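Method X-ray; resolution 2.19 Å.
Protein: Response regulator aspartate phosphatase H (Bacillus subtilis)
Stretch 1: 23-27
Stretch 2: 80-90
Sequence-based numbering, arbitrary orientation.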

# COMPACT_ATOMS: atom_id res chain seq x y z
N ILE A 23 4.07 25.07 21.45
CA ILE A 23 2.84 25.83 21.62
C ILE A 23 1.85 25.12 22.55
O ILE A 23 1.31 25.73 23.47
N ARG A 24 1.63 23.83 22.30
CA ARG A 24 0.63 23.08 23.05
C ARG A 24 1.04 22.85 24.51
O ARG A 24 0.20 22.50 25.34
N GLN A 25 2.32 23.06 24.80
CA GLN A 25 2.80 23.01 26.18
C GLN A 25 3.05 24.43 26.68
O GLN A 25 3.67 24.64 27.72
N PHE A 26 2.56 25.40 25.91
CA PHE A 26 2.61 26.81 26.30
C PHE A 26 4.00 27.26 26.74
O PHE A 26 4.14 27.94 27.76
N SER A 27 5.01 26.88 25.97
CA SER A 27 6.37 27.35 26.24
C SER A 27 6.72 28.48 25.28
O SER A 27 7.18 28.23 24.17
N THR A 80 -3.88 24.36 34.45
CA THR A 80 -2.99 23.33 33.94
C THR A 80 -2.91 23.40 32.42
O THR A 80 -3.79 23.97 31.77
N VAL A 81 -1.85 22.84 31.86
CA VAL A 81 -1.71 22.77 30.42
C VAL A 81 -2.93 22.09 29.83
O VAL A 81 -3.49 22.56 28.84
N THR A 82 -3.36 20.99 30.46
CA THR A 82 -4.53 20.26 29.98
C THR A 82 -5.76 21.15 29.90
O THR A 82 -6.45 21.20 28.88
N GLU A 83 -6.05 21.86 30.99
CA GLU A 83 -7.21 22.74 31.06
C GLU A 83 -7.11 23.87 30.04
O GLU A 83 -8.03 24.08 29.25
N LEU A 84 -6.00 24.59 30.08
CA LEU A 84 -5.79 25.71 29.18
C LEU A 84 -5.86 25.26 27.73
O LEU A 84 -6.35 25.99 26.86
N LEU A 85 -5.39 24.05 27.47
CA LEU A 85 -5.38 23.48 26.12
C LEU A 85 -6.80 23.26 25.61
O LEU A 85 -7.12 23.59 24.47
N GLU A 86 -7.66 22.71 26.46
CA GLU A 86 -9.05 22.45 26.09
C GLU A 86 -9.78 23.77 25.83
O GLU A 86 -10.70 23.84 25.02
N THR A 87 -9.36 24.82 26.54
CA THR A 87 -9.97 26.13 26.41
C THR A 87 -9.71 26.72 25.02
O THR A 87 -10.57 27.35 24.43
N ILE A 88 -8.50 26.50 24.51
CA ILE A 88 -8.12 27.04 23.22
C ILE A 88 -8.62 26.18 22.05
O ILE A 88 -9.08 26.71 21.05
N GLU A 89 -8.54 24.86 22.20
CA GLU A 89 -8.85 23.95 21.10
C GLU A 89 -10.35 23.80 20.80
O GLU A 89 -10.76 23.79 19.64
N THR A 90 -11.15 23.67 21.85
CA THR A 90 -12.59 23.45 21.69
C THR A 90 -13.25 24.45 20.75
O THR A 90 -13.96 24.05 19.83

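How does the helix of stretch 2 begin, and what does its first turn offer to stretch 1? T80 sits at the N-cap with chi1 p, and its OG1 accepts a capping bond from E83 N at 3.0 Å. T80 N in turn donates to E83 OE1 at 3.0 Å, so the two residues close a small box that holds the helix start without touching stretch 1. V81 makes the first contact. Its CA-to-CB bond runs sideways, yet with chi1 t V81 CG1 lies 3.3 Å from R24 O and 4.1 Å from F26 CD2. T82 points away and takes no part.

What does L84 find when it points toward stretch 1? It meets the ring of F26, whose CA-to-CB bond points toward stretch 2; chi1 is m and chi2 is near -95°. In the t, p rotamer, L84 lays CD2 over one face of that ring, 3.5 Å from the centroid and 22° off the ring normal, a CH-pi contact; the closest pair, L84 CD2 to F26 CE1, is 3.3 Å apart. F26 has positive phi and psi, 50° and 45°, and its backbone N bonds to I23 O at 2.8 Å, so the chain is turning as it presents this side chain.

How does L85 serve both an aromatic and a charged neighbour? Its CA-to-CB bond is sideways, but the end of the side chain comes nearer. L85 CD1 lies 3.8 Å from F26 CE2 and also 4.1 Å from R24 CB, while L85 CD2 covers one face of the R24 guanidinium, 3.4 Å from R24 NH2. An apolar group can cover that flat face while leaving the N-H bonds in the plane free for an acceptor.

What do the last residues of the contact add? E86 and T87 do not touch stretch 1; T87 OG1 instead donates to E83 O at 3.1 Å. I88, one turn after L84, points toward stretch 1 in the m, t rotamer and sets I88 CD1 at the edge of the F26 ring, 3.5 Å from CE1 of F26. E89 supplies the polar partner. Extended from chi1 m through chi2 t, it brings E89 OE1 near the guanidinium plane, where it accepts from both R24 NH2 at 2.7 Å and R24 NE at 3.0 Å. This salt bridge draws on the reach of R24, whose CA-to-CB bond runs sideways before its m, t, p side chain brings the charge to the helix.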

# COMPACT_ATOMS: atom_id res chain seq x y z
CB ILE A 23 2.16 26.11 20.27
CG1 ILE A 23 2.97 27.12 19.46
CG2 ILE A 23 0.74 26.61 20.48
CD1 ILE A 23 2.42 27.39 18.08
CB ARG A 24 0.31 21.75 22.35
CG ARG A 24 -0.28 21.93 20.96
CD ARG A 24 -0.84 20.64 20.41
NE ARG A 24 -2.10 20.26 21.04
CZ ARG A 24 -2.30 19.12 21.70
NH1 ARG A 24 -1.32 18.24 21.82
NH2 ARG A 24 -3.48 18.87 22.24
CB GLN A 25 4.07 22.17 26.28
CG GLN A 25 3.85 20.71 25.96
CD GLN A 25 5.12 19.89 26.09
OE1 GLN A 25 5.37 18.99 25.28
NE2 GLN A 25 5.92 20.18 27.10
CB PHE A 26 1.59 27.08 27.42
CG PHE A 26 0.17 26.87 27.00
CD1 PHE A 26 -0.60 27.92 26.56
CD2 PHE A 26 -0.40 25.60 27.05
CE1 PHE A 26 -1.91 27.73 26.17
CE2 PHE A 26 -1.71 25.40 26.67
CZ PHE A 26 -2.47 26.46 26.23
CB SER A 27 7.37 26.20 26.09
OG SER A 27 8.67 26.62 26.51
CB THR A 80 -3.45 21.91 34.35
OG1 THR A 80 -4.67 21.58 33.69
CG2 THR A 80 -3.65 21.83 35.87
CB VAL A 81 -0.42 22.02 30.01
CG1 VAL A 81 -0.42 21.73 28.51
CG2 VAL A 81 0.81 22.81 30.41
CB THR A 82 -4.86 19.05 30.88
OG1 THR A 82 -3.79 18.10 30.82
CG2 THR A 82 -6.15 18.39 30.43
CB GLU A 83 -7.37 23.30 32.47
CG GLU A 83 -7.72 22.25 33.51
CD GLU A 83 -7.59 22.75 34.93
OE1 GLU A 83 -6.63 23.51 35.21
OE2 GLU A 83 -8.45 22.39 35.77
CB LEU A 84 -4.44 26.37 29.47
CG LEU A 84 -4.22 27.78 28.93
CD1 LEU A 84 -5.27 28.74 29.47
CD2 LEU A 84 -2.83 28.27 29.28
CB LEU A 85 -4.59 22.17 26.10
CG LEU A 85 -3.89 21.76 24.81
CD1 LEU A 85 -3.18 22.94 24.16
CD2 LEU A 85 -2.91 20.63 25.09
CB GLU A 86 -9.75 21.64 27.18
CG GLU A 86 -11.18 21.23 26.85
CD GLU A 86 -12.18 22.34 27.10
OE1 GLU A 86 -11.87 23.25 27.89
OE2 GLU A 86 -13.27 22.30 26.49
CB THR A 87 -9.43 27.10 27.49
OG1 THR A 87 -9.74 26.58 28.79
CG2 THR A 87 -10.06 28.48 27.35
CB ILE A 88 -6.59 27.19 23.11
CG1 ILE A 88 -6.10 28.23 24.13
CG2 ILE A 88 -6.17 27.59 21.71
CD1 ILE A 88 -4.60 28.47 24.09
CB GLU A 89 -8.24 22.57 21.36
CG GLU A 89 -6.73 22.57 21.39
CD GLU A 89 -6.16 21.18 21.59
OE1 GLU A 89 -4.93 21.04 21.51
OE2 GLU A 89 -6.95 20.23 21.83
CB THR A 90 -13.31 23.43 23.05
OG1 THR A 90 -12.79 22.36 23.85
CG2 THR A 90 -14.81 23.23 22.86